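PDB 1OY3: NF-kappa-B inhibitor beta from Mus musculus, which inhibits NF-kappa-B by binding it and holding it in the cytoplasm, although its unphosphorylated, resynthesized form can bind NF-kappa-B and allow its transport to the nucleus. Local coordinates for residues Q20-L29 with L55-L64; R76-R87 with A153-V164. All blocks are in the same frame, centred on the assembly; numbering follows the deposited sequence.

Contact 1. Residues Q20-L29 with L55-L64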
loop_
_atom_site.group_PDB
_atom_site.type_symbol
_atom_site.label_atom_id
_atom_site.label_comp_id
_atom_site.label_asym_id
_atom_site.label_seq_id
_atom_site.Cartn_x
_atom_site.Cartn_y
_atom_site.Cartn_z
ATOM N N GLN C 20 -2.182 26.027 -6.652
ATOM C CA GLN C 20 -3.106 26.571 -5.667
ATOM C C GLN C 20 -3.692 27.903 -6.125
ATOM O O GLN C 20 -3.662 28.894 -5.390
ATOM C CB GLN C 20 -2.369 26.753 -4.337
ATOM C CG GLN C 20 -1.867 25.445 -3.743
ATOM C CD GLN C 20 -0.927 25.646 -2.572
ATOM O OE1 GLN C 20 -1.294 26.233 -1.554
ATOM N NE2 GLN C 20 0.296 25.154 -2.713
ATOM N N HIS C 21 -4.222 27.926 -7.342
ATOM C CA HIS C 21 -4.808 29.152 -7.879
ATOM C C HIS C 21 -6.336 29.040 -7.895
ATOM O O HIS C 21 -6.939 28.692 -8.911
ATOM C CB HIS C 21 -4.279 29.405 -9.297
ATOM C CG HIS C 21 -4.487 30.808 -9.778
ATOM N ND1 HIS C 21 -3.450 31.700 -9.940
ATOM C CD2 HIS C 21 -5.615 31.479 -10.116
ATOM C CE1 HIS C 21 -3.928 32.859 -10.358
ATOM N NE2 HIS C 21 -5.240 32.752 -10.472
ATOM N N GLU C 22 -6.960 29.332 -6.760
ATOM C CA GLU C 22 -8.411 29.247 -6.652
ATOM C C GLU C 22 -9.155 29.968 -7.770
ATOM O O GLU C 22 -10.075 29.410 -8.370
ATOM C CB GLU C 22 -8.847 29.412 -5.199
ATOM C CG GLU C 22 -8.163 28.426 -4.269
ATOM C CD GLU C 22 -8.711 27.018 -4.404
ATOM O OE1 GLU C 22 -9.776 26.748 -3.808
ATOM O OE2 GLU C 22 -8.079 26.183 -5.097
ATOM N N PRO C 23 -8.776 31.225 -8.054
ATOM C CA PRO C 23 -9.432 31.993 -9.118
ATOM C C PRO C 23 -9.451 31.275 -10.465
ATOM O O PRO C 23 -10.503 31.154 -11.092
ATOM C CB PRO C 23 -8.621 33.283 -9.149
ATOM C CG PRO C 23 -8.299 33.476 -7.689
ATOM C CD PRO C 23 -7.847 32.081 -7.294
ATOM N N PHE C 24 -8.298 30.797 -10.921
ATOM C CA PHE C 24 -8.259 30.095 -12.196
ATOM C C PHE C 24 -9.001 28.770 -12.060
ATOM O O PHE C 24 -9.679 28.337 -12.995
ATOM C CB PHE C 24 -6.818 29.857 -12.658
ATOM C CG PHE C 24 -6.709 29.435 -14.105
ATOM C CD1 PHE C 24 -7.367 30.154 -15.105
ATOM C CD2 PHE C 24 -5.951 28.323 -14.472
ATOM C CE1 PHE C 24 -7.274 29.774 -16.449
ATOM C CE2 PHE C 24 -5.850 27.934 -15.811
ATOM C CZ PHE C 24 -6.514 28.662 -16.802
ATOM N N LEU C 25 -8.882 28.127 -10.899
ATOM C CA LEU C 25 -9.583 26.868 -10.679
ATOM C C LEU C 25 -11.058 27.104 -10.938
ATOM O O LEU C 25 -11.681 26.381 -11.714
ATOM C CB LEU C 25 -9.407 26.361 -9.245
ATOM C CG LEU C 25 -10.340 25.185 -8.910
ATOM C CD1 LEU C 25 -10.142 24.066 -9.919
ATOM C CD2 LEU C 25 -10.083 24.680 -7.496
ATOM N N ASP C 26 -11.607 28.138 -10.300
ATOM C CA ASP C 26 -13.021 28.479 -10.459
ATOM C C ASP C 26 -13.373 28.638 -11.928
ATOM O O ASP C 26 -14.413 28.153 -12.392
ATOM C CB ASP C 26 -13.344 29.771 -9.702
ATOM C CG ASP C 26 -13.337 29.581 -8.195
ATOM O OD1 ASP C 26 -13.528 30.580 -7.469
ATOM O OD2 ASP C 26 -13.146 28.434 -7.733
ATOM N N PHE C 27 -12.498 29.316 -12.665
ATOM C CA PHE C 27 -12.708 29.524 -14.092
ATOM C C PHE C 27 -12.836 28.170 -14.790
ATOM O O PHE C 27 -13.858 27.877 -15.410
ATOM C CB PHE C 27 -11.531 30.304 -14.682
ATOM C CG PHE C 27 -11.605 30.486 -16.169
ATOM C CD1 PHE C 27 -12.590 31.285 -16.738
ATOM C CD2 PHE C 27 -10.682 29.864 -17.002
ATOM C CE1 PHE C 27 -12.652 31.463 -18.119
ATOM C CE2 PHE C 27 -10.736 30.035 -18.382
ATOM C CZ PHE C 27 -11.722 30.836 -18.942
ATOM N N LEU C 28 -11.795 27.348 -14.677
ATOM C CA LEU C 28 -11.792 26.029 -15.303
ATOM C C LEU C 28 -13.067 25.264 -14.975
ATOM O O LEU C 28 -13.798 24.833 -15.872
ATOM C CB LEU C 28 -10.577 25.220 -14.845
ATOM C CG LEU C 28 -9.203 25.508 -15.468
ATOM C CD1 LEU C 28 -8.868 26.963 -15.355
ATOM C CD2 LEU C 28 -8.144 24.684 -14.764
ATOM N N LEU C 29 -13.337 25.105 -13.685
ATOM C CA LEU C 29 -14.526 24.388 -13.244
ATOM C C LEU C 29 -15.790 24.986 -13.841
ATOM O O LEU C 29 -16.807 24.305 -13.969
ATOM C CB LEU C 29 -14.600 24.389 -11.715
ATOM C CG LEU C 29 -14.206 23.068 -11.044
ATOM C CD1 LEU C 29 -12.994 22.472 -11.729
ATOM C CD2 LEU C 29 -13.940 23.304 -9.566
ATOM N N LEU C 55 -2.690 17.616 -1.062
ATOM C CA LEU C 55 -2.364 18.935 -0.537
ATOM C C LEU C 55 -3.147 19.260 0.732
ATOM O O LEU C 55 -2.845 20.240 1.418
ATOM C CB LEU C 55 -2.632 20.008 -1.597
ATOM C CG LEU C 55 -1.712 20.000 -2.826
ATOM C CD1 LEU C 55 -2.150 21.099 -3.819
ATOM C CD2 LEU C 55 -0.265 20.205 -2.387
ATOM N N GLY C 56 -4.149 18.436 1.032
ATOM C CA GLY C 56 -4.960 18.643 2.220
ATOM C C GLY C 56 -5.800 19.905 2.169
ATOM O O GLY C 56 -6.031 20.543 3.197
ATOM N N GLU C 57 -6.267 20.269 0.980
ATOM C CA GLU C 57 -7.085 21.473 0.810
ATOM C C GLU C 57 -8.586 21.142 0.777
ATOM O O GLU C 57 -9.145 20.870 -0.283
ATOM C CB GLU C 57 -6.668 22.175 -0.480
ATOM C CG GLU C 57 -5.241 22.696 -0.448
ATOM C CD GLU C 57 -4.803 23.302 -1.772
ATOM O OE1 GLU C 57 -3.873 24.134 -1.761
ATOM O OE2 GLU C 57 -5.377 22.942 -2.824
ATOM N N ALA C 58 -9.230 21.184 1.944
ATOM C CA ALA C 58 -10.651 20.852 2.073
ATOM C C ALA C 58 -11.557 21.681 1.191
ATOM O O ALA C 58 -12.565 21.190 0.675
ATOM C CB ALA C 58 -11.096 20.977 3.545
ATOM N N SER C 59 -11.209 22.947 1.016
ATOM C CA SER C 59 -12.017 23.818 0.190
ATOM C C SER C 59 -11.911 23.392 -1.275
ATOM O O SER C 59 -12.908 23.325 -1.994
ATOM C CB SER C 59 -11.556 25.263 0.360
ATOM O OG SER C 59 -12.323 26.126 -0.445
ATOM N N THR C 60 -10.699 23.071 -1.708
ATOM C CA THR C 60 -10.475 22.665 -3.092
ATOM C C THR C 60 -11.091 21.297 -3.397
ATOM O O THR C 60 -11.548 21.045 -4.513
ATOM C CB THR C 60 -8.969 22.646 -3.402
ATOM O OG1 THR C 60 -8.425 23.946 -3.137
ATOM C CG2 THR C 60 -8.719 22.269 -4.867
ATOM N N VAL C 61 -11.126 20.421 -2.398
ATOM C CA VAL C 61 -11.699 19.108 -2.597
ATOM C C VAL C 61 -13.209 19.221 -2.792
ATOM O O VAL C 61 -13.791 18.471 -3.580
ATOM C CB VAL C 61 -11.383 18.169 -1.402
ATOM C CG1 VAL C 61 -12.253 16.917 -1.470
ATOM C CG2 VAL C 61 -9.891 17.785 -1.435
ATOM N N GLU C 62 -13.843 20.167 -2.098
ATOM C CA GLU C 62 -15.286 20.351 -2.219
ATOM C C GLU C 62 -15.679 20.852 -3.602
ATOM O O GLU C 62 -16.661 20.387 -4.180
ATOM C CB GLU C 62 -15.803 21.324 -1.146
ATOM C CG GLU C 62 -17.298 21.655 -1.253
ATOM C CD GLU C 62 -17.815 22.479 -0.077
ATOM O OE1 GLU C 62 -17.110 23.422 0.340
ATOM O OE2 GLU C 62 -18.922 22.191 0.425
ATOM N N LYS C 63 -14.918 21.806 -4.130
ATOM C CA LYS C 63 -15.215 22.357 -5.449
ATOM C C LYS C 63 -15.185 21.245 -6.474
ATOM O O LYS C 63 -16.129 21.067 -7.248
ATOM C CB LYS C 63 -14.193 23.425 -5.820
ATOM C CG LYS C 63 -14.228 24.642 -4.929
ATOM C CD LYS C 63 -13.252 25.685 -5.450
ATOM C CE LYS C 63 -13.284 26.942 -4.615
ATOM N NZ LYS C 63 -12.240 27.874 -5.103
ATOM N N LEU C 64 -14.099 20.478 -6.460
ATOM C CA LEU C 64 -13.939 19.364 -7.381
ATOM C C LEU C 64 -15.053 18.348 -7.164
ATOM O O LEU C 64 -15.656 17.861 -8.126
ATOM C CB LEU C 64 -12.553 18.720 -7.187
ATOM C CG LEU C 64 -11.420 19.693 -7.533
ATOM C CD1 LEU C 64 -10.063 19.168 -7.071
ATOM C CD2 LEU C 64 -11.431 19.928 -9.046
HETATM O O HOH W 1 -5.309 26.574 -3.160
#
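Lys-63 lies as a knob among Glu-22, Leu-25, Asp-26 and Leu-29, reaching across from the outer helix of the second ankyrin repeat to that of the first. Its chain is fully extended beyond CG, which carries the ammonium group to the neighbouring helix while the methylenes lie against leucine. Leu-29 CD2 meets Lys-63 CB at 3.8 Å, the two side chains crossing at about a right angle; farther out, Leu-25 CD2 touches Lys-63 CD at 3.9 Å. At the tip the amine bridges two carboxylates one helical turn apart. Lys-63 NZ bonds to Asp-26 OD2 at 2.8 Å, on the syn side and little out of the carboxylate plane. In the second salt bridge, 3.0 Å long, Lys-63 NZ approaches Glu-22 OE1 from above that carboxylate's plane, 62° out of it. Glu-22 is bent at chi2 (-74°), and the bend turns its head toward helix 58-66, where Glu-22 OE2 comes within 3.0 Å of Thr-60 OG1. Beneath the ions, Thr-60 CG2 and Leu-25 CD2 pack at 3.8 Å, and Leu-64 CD2 meets Leu-29 CD1 at 4.0 Å. The 10° angle between the short helical segments, with axes 11.4 Å apart, is that of neighbouring outer helices in an ankyrin stack. Inner helices 12-18 and 48-55 back the leucines and Thr-60, whereas Phe-24 and Phe-27 pack on aromatic side chains of another protein's chain. A water lies between the carboxylates of Glu-57 and Glu-22, its protons not assignable with confidence. With two acids gripping one amine, Lys-63 would be expected to stay protonated and to offset part of the negative charge of Glu-22, Asp-26 and nearby Glu-57.

Contact 2. Residues R76-R87 with A153-V164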
loop_
_atom_site.group_PDB
_atom_site.type_symbol
_atom_site.label_atom_id
_atom_site.label_comp_id
_atom_site.label_asym_id
_atom_site.label_seq_id
_atom_site.Cartn_x
_atom_site.Cartn_y
_atom_site.Cartn_z
ATOM N N ARG C 76 -1.762 5.594 -9.550
ATOM C CA ARG C 76 -0.808 4.503 -9.747
ATOM C C ARG C 76 -0.783 3.393 -8.703
ATOM O O ARG C 76 -0.611 2.229 -9.060
ATOM C CB ARG C 76 0.605 5.059 -9.893
ATOM C CG ARG C 76 1.131 5.756 -8.652
ATOM C CD ARG C 76 2.564 6.238 -8.867
ATOM N NE ARG C 76 2.924 7.335 -7.969
ATOM C CZ ARG C 76 2.177 8.424 -7.791
ATOM N NH1 ARG C 76 1.029 8.560 -8.443
ATOM N NH2 ARG C 76 2.578 9.379 -6.967
ATOM N N GLY C 77 -0.923 3.752 -7.427
ATOM C CA GLY C 77 -0.910 2.754 -6.366
ATOM C C GLY C 77 -2.284 2.207 -6.005
ATOM O O GLY C 77 -2.430 1.460 -5.029
ATOM N N GLY C 78 -3.288 2.576 -6.798
ATOM C CA GLY C 78 -4.648 2.138 -6.559
ATOM C C GLY C 78 -5.311 2.976 -5.475
ATOM O O GLY C 78 -6.326 2.570 -4.893
ATOM N N HIS C 79 -4.739 4.146 -5.192
ATOM C CA HIS C 79 -5.286 5.022 -4.163
ATOM C C HIS C 79 -6.382 5.949 -4.661
ATOM O O HIS C 79 -6.204 6.649 -5.658
ATOM C CB HIS C 79 -4.183 5.896 -3.562
ATOM C CG HIS C 79 -3.033 5.125 -2.999
ATOM N ND1 HIS C 79 -3.126 4.395 -1.836
ATOM C CD2 HIS C 79 -1.760 4.974 -3.439
ATOM C CE1 HIS C 79 -1.960 3.828 -1.580
ATOM N NE2 HIS C 79 -1.115 4.164 -2.537
ATOM N N THR C 80 -7.522 5.951 -3.976
ATOM C CA THR C 80 -8.606 6.870 -4.321
ATOM C C THR C 80 -8.206 8.149 -3.610
ATOM O O THR C 80 -7.204 8.163 -2.875
ATOM C CB THR C 80 -9.947 6.447 -3.718
ATOM O OG1 THR C 80 -9.795 6.329 -2.298
ATOM C CG2 THR C 80 -10.412 5.117 -4.293
ATOM N N ALA C 81 -8.983 9.213 -3.811
ATOM C CA ALA C 81 -8.718 10.486 -3.146
ATOM C C ALA C 81 -8.805 10.276 -1.631
ATOM O O ALA C 81 -8.020 10.847 -0.873
ATOM C CB ALA C 81 -9.740 11.547 -3.581
ATOM N N LEU C 82 -9.762 9.455 -1.195
ATOM C CA LEU C 82 -9.919 9.178 0.235
ATOM C C LEU C 82 -8.695 8.455 0.777
ATOM O O LEU C 82 -8.291 8.697 1.902
ATOM C CB LEU C 82 -11.175 8.326 0.523
ATOM C CG LEU C 82 -11.400 8.002 2.016
ATOM C CD1 LEU C 82 -11.471 9.305 2.801
ATOM C CD2 LEU C 82 -12.690 7.176 2.230
ATOM N N HIS C 83 -8.112 7.555 -0.012
ATOM C CA HIS C 83 -6.923 6.821 0.434
ATOM C C HIS C 83 -5.778 7.769 0.705
ATOM O O HIS C 83 -5.051 7.604 1.671
ATOM C CB HIS C 83 -6.435 5.822 -0.621
ATOM C CG HIS C 83 -7.075 4.473 -0.534
ATOM N ND1 HIS C 83 -8.045 4.052 -1.416
ATOM C CD2 HIS C 83 -6.869 3.445 0.322
ATOM C CE1 HIS C 83 -8.409 2.819 -1.110
ATOM N NE2 HIS C 83 -7.710 2.430 -0.058
ATOM N N LEU C 84 -5.612 8.740 -0.187
ATOM C CA LEU C 84 -4.542 9.718 -0.080
ATOM C C LEU C 84 -4.730 10.599 1.147
ATOM O O LEU C 84 -3.764 10.931 1.830
ATOM C CB LEU C 84 -4.480 10.568 -1.361
ATOM C CG LEU C 84 -4.176 9.763 -2.632
ATOM C CD1 LEU C 84 -4.322 10.645 -3.873
ATOM C CD2 LEU C 84 -2.763 9.198 -2.540
ATOM N N ALA C 85 -5.975 10.973 1.425
ATOM C CA ALA C 85 -6.267 11.801 2.579
ATOM C C ALA C 85 -5.804 11.077 3.829
ATOM O O ALA C 85 -5.266 11.698 4.746
ATOM C CB ALA C 85 -7.777 12.091 2.677
ATOM N N CYS C 86 -5.998 9.762 3.854
ATOM C CA CYS C 86 -5.623 8.962 5.021
ATOM C C CYS C 86 -4.131 8.751 5.188
ATOM O O CYS C 86 -3.697 8.162 6.166
ATOM C CB CYS C 86 -6.305 7.599 4.968
ATOM S SG CYS C 86 -8.088 7.702 4.977
ATOM N N ARG C 87 -3.350 9.235 4.237
ATOM C CA ARG C 87 -1.903 9.064 4.289
ATOM C C ARG C 87 -1.257 10.346 4.782
ATOM O O ARG C 87 -0.176 10.328 5.364
ATOM C CB ARG C 87 -1.358 8.732 2.896
ATOM C CG ARG C 87 -2.096 7.624 2.175
ATOM C CD ARG C 87 -1.561 7.462 0.757
ATOM N NE ARG C 87 -0.199 6.934 0.728
ATOM C CZ ARG C 87 0.654 7.125 -0.272
ATOM N NH1 ARG C 87 0.295 7.841 -1.328
ATOM N NH2 ARG C 87 1.863 6.583 -0.223
ATOM N N ALA C 153 -13.132 0.857 -0.753
ATOM C CA ALA C 153 -12.313 0.850 -1.958
ATOM C C ALA C 153 -10.941 0.313 -1.533
ATOM O O ALA C 153 -10.413 0.700 -0.493
ATOM C CB ALA C 153 -12.177 2.270 -2.525
ATOM N N GLU C 154 -10.364 -0.589 -2.312
ATOM C CA GLU C 154 -9.066 -1.104 -1.921
ATOM C C GLU C 154 -7.980 -0.732 -2.911
ATOM O O GLU C 154 -8.185 -0.784 -4.119
ATOM C CB GLU C 154 -9.108 -2.634 -1.725
ATOM C CG GLU C 154 -9.304 -3.453 -2.980
ATOM C CD GLU C 154 -8.948 -4.926 -2.783
ATOM O OE1 GLU C 154 -9.357 -5.756 -3.626
ATOM O OE2 GLU C 154 -8.252 -5.257 -1.797
ATOM N N ASN C 155 -6.821 -0.343 -2.394
ATOM C CA ASN C 155 -5.721 0.009 -3.271
ATOM C C ASN C 155 -5.018 -1.271 -3.671
ATOM O O ASN C 155 -5.454 -2.372 -3.301
ATOM C CB ASN C 155 -4.738 0.963 -2.583
ATOM C CG ASN C 155 -4.190 0.405 -1.285
ATOM O OD1 ASN C 155 -3.975 -0.799 -1.157
ATOM N ND2 ASN C 155 -3.937 1.294 -0.315
ATOM N N TYR C 156 -3.922 -1.122 -4.407
ATOM C CA TYR C 156 -3.153 -2.266 -4.887
ATOM C C TYR C 156 -2.344 -2.951 -3.780
ATOM O O TYR C 156 -1.748 -4.001 -3.999
ATOM C CB TYR C 156 -2.266 -1.816 -6.062
ATOM C CG TYR C 156 -3.082 -1.230 -7.211
ATOM C CD1 TYR C 156 -2.522 -0.317 -8.112
ATOM C CD2 TYR C 156 -4.416 -1.590 -7.395
ATOM C CE1 TYR C 156 -3.276 0.217 -9.165
ATOM C CE2 TYR C 156 -5.176 -1.065 -8.439
ATOM C CZ TYR C 156 -4.602 -0.162 -9.319
ATOM O OH TYR C 156 -5.367 0.367 -10.341
ATOM N N ASP C 157 -2.339 -2.361 -2.591
ATOM C CA ASP C 157 -1.645 -2.949 -1.451
ATOM C C ASP C 157 -2.679 -3.772 -0.677
ATOM O O ASP C 157 -2.388 -4.308 0.389
ATOM C CB ASP C 157 -1.094 -1.871 -0.510
ATOM C CG ASP C 157 -0.117 -0.939 -1.186
ATOM O OD1 ASP C 157 0.807 -1.444 -1.851
ATOM O OD2 ASP C 157 -0.267 0.296 -1.041
ATOM N N GLY C 158 -3.891 -3.849 -1.218
ATOM C CA GLY C 158 -4.959 -4.584 -0.559
ATOM C C GLY C 158 -5.509 -3.817 0.637
ATOM O O GLY C 158 -6.176 -4.388 1.495
ATOM N N HIS C 159 -5.234 -2.517 0.690
ATOM C CA HIS C 159 -5.686 -1.672 1.799
ATOM C C HIS C 159 -6.898 -0.819 1.495
ATOM O O HIS C 159 -6.986 -0.216 0.434
ATOM C CB HIS C 159 -4.577 -0.716 2.225
ATOM C CG HIS C 159 -3.421 -1.386 2.897
ATOM N ND1 HIS C 159 -2.183 -0.794 3.001
ATOM C CD2 HIS C 159 -3.330 -2.569 3.545
ATOM C CE1 HIS C 159 -1.378 -1.584 3.691
ATOM N NE2 HIS C 159 -2.050 -2.668 4.032
ATOM N N THR C 160 -7.828 -0.772 2.440
ATOM C CA THR C 160 -9.001 0.076 2.315
ATOM C C THR C 160 -8.569 1.318 3.083
ATOM O O THR C 160 -7.523 1.308 3.730
ATOM C CB THR C 160 -10.205 -0.523 3.024
ATOM O OG1 THR C 160 -9.935 -0.579 4.429
ATOM C CG2 THR C 160 -10.487 -1.928 2.502
ATOM N N PRO C 161 -9.360 2.405 3.035
ATOM C CA PRO C 161 -8.963 3.613 3.766
ATOM C C PRO C 161 -8.693 3.399 5.260
ATOM O O PRO C 161 -7.736 3.967 5.809
ATOM C CB PRO C 161 -10.133 4.563 3.515
ATOM C CG PRO C 161 -10.545 4.196 2.122
ATOM C CD PRO C 161 -10.533 2.672 2.184
ATOM N N LEU C 162 -9.514 2.580 5.919
ATOM C CA LEU C 162 -9.322 2.351 7.358
ATOM C C LEU C 162 -7.939 1.766 7.656
ATOM O O LEU C 162 -7.250 2.210 8.592
ATOM C CB LEU C 162 -10.411 1.432 7.918
ATOM C CG LEU C 162 -10.324 1.219 9.441
ATOM C CD1 LEU C 162 -10.444 2.555 10.173
ATOM C CD2 LEU C 162 -11.432 0.265 9.887
ATOM N N HIS C 163 -7.552 0.763 6.870
ATOM C CA HIS C 163 -6.241 0.138 7.014
ATOM C C HIS C 163 -5.175 1.216 6.991
ATOM O O HIS C 163 -4.277 1.242 7.831
ATOM C CB HIS C 163 -5.974 -0.820 5.856
ATOM C CG HIS C 163 -6.806 -2.055 5.887
ATOM N ND1 HIS C 163 -7.300 -2.643 4.741
ATOM C CD2 HIS C 163 -7.213 -2.830 6.919
ATOM C CE1 HIS C 163 -7.978 -3.729 5.071
ATOM N NE2 HIS C 163 -7.940 -3.864 6.385
ATOM N N VAL C 164 -5.277 2.108 6.013
ATOM C CA VAL C 164 -4.317 3.197 5.881
ATOM C C VAL C 164 -4.353 4.092 7.123
ATOM O O VAL C 164 -3.313 4.386 7.702
ATOM C CB VAL C 164 -4.605 4.038 4.603
ATOM C CG1 VAL C 164 -3.495 5.067 4.374
ATOM C CG2 VAL C 164 -4.700 3.110 3.395
HETATM O O HOH W 2 -8.936 1.838 -5.054
#
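The His-83 ring is sandwiched between Pro-161 and Asn-155. Pro-161 CG sits over the ring centre, 4.0 Å from the centroid and close to the normal, a CH-pi contact; Asn-155 CB lies over the opposite face, toward the rim. At the ring edge, Val-164 CG2 packs near His-83 CD2. The polar edge is used as well: His-83 NE2 donates to His-159 O at 2.8 Å, a bent bond (142° at the hydrogen) whose donor is tilted from the carbonyl plane. Asn-155 N reaches the same oxygen from the opposite face, so two donors grip it. A second ring contact lies at the loop, where Gly-78 CA stands 3.4 Å from the Tyr-156 centroid, almost on the normal. Beside it, Tyr-156 N donates to Gly-77 O at 3.0 Å, nearly straight. This joins the loops before the inner helices of ankyrin repeats 3 and 4, which carry the TPLH motif of ankyrin repeats, intact at Thr-160 to His-163 and TALH at Thr-80 to His-83. In the second shell, Thr-80 N donates almost straight (174°) to His-83 ND1, and this bond together with that of NE2 fixes the ring's rotation; Thr-80 OG1 accepts from His-83 N in a capping box that closes the helix start. The corresponding ring bond in repeat 4 runs from Thr-160 N to His-163 ND1. Asn-155, with chi1 of 56° placing CG between the backbone N and carbonyl carbon, turns OD1 back into its own loop: Asp-157 N and His-159 N donate to it from opposite faces, the first completing an Asx turn. Farther along the helices, Cys-86 CB packs on Val-164 CG1 at 3.8 Å, and Met-173 of helix 171-180 touches Cys-86.

In the fold
Both contacts join successive ankyrin repeats and both are partly buried, yet they use different layers of the stack. Contact 1, the more peripheral, pairs the outer helices 22-32 and 58-66 of repeats 1 and 2, about 20 Å from the chain centre, with charged groups over a leucine base. Contact 2, the more buried, joins the loops and inner helices of repeats 3 and 4, about 5 Å from that centre; 10 of its 18 touching residues are buried, against 3 of 11. Its cross-segment hydrogen bonds end on backbone carbonyls, beside CH-pi and apolar packing, in place of salt bridges. The two share no helix. Their nearest atoms are about 6 Å apart.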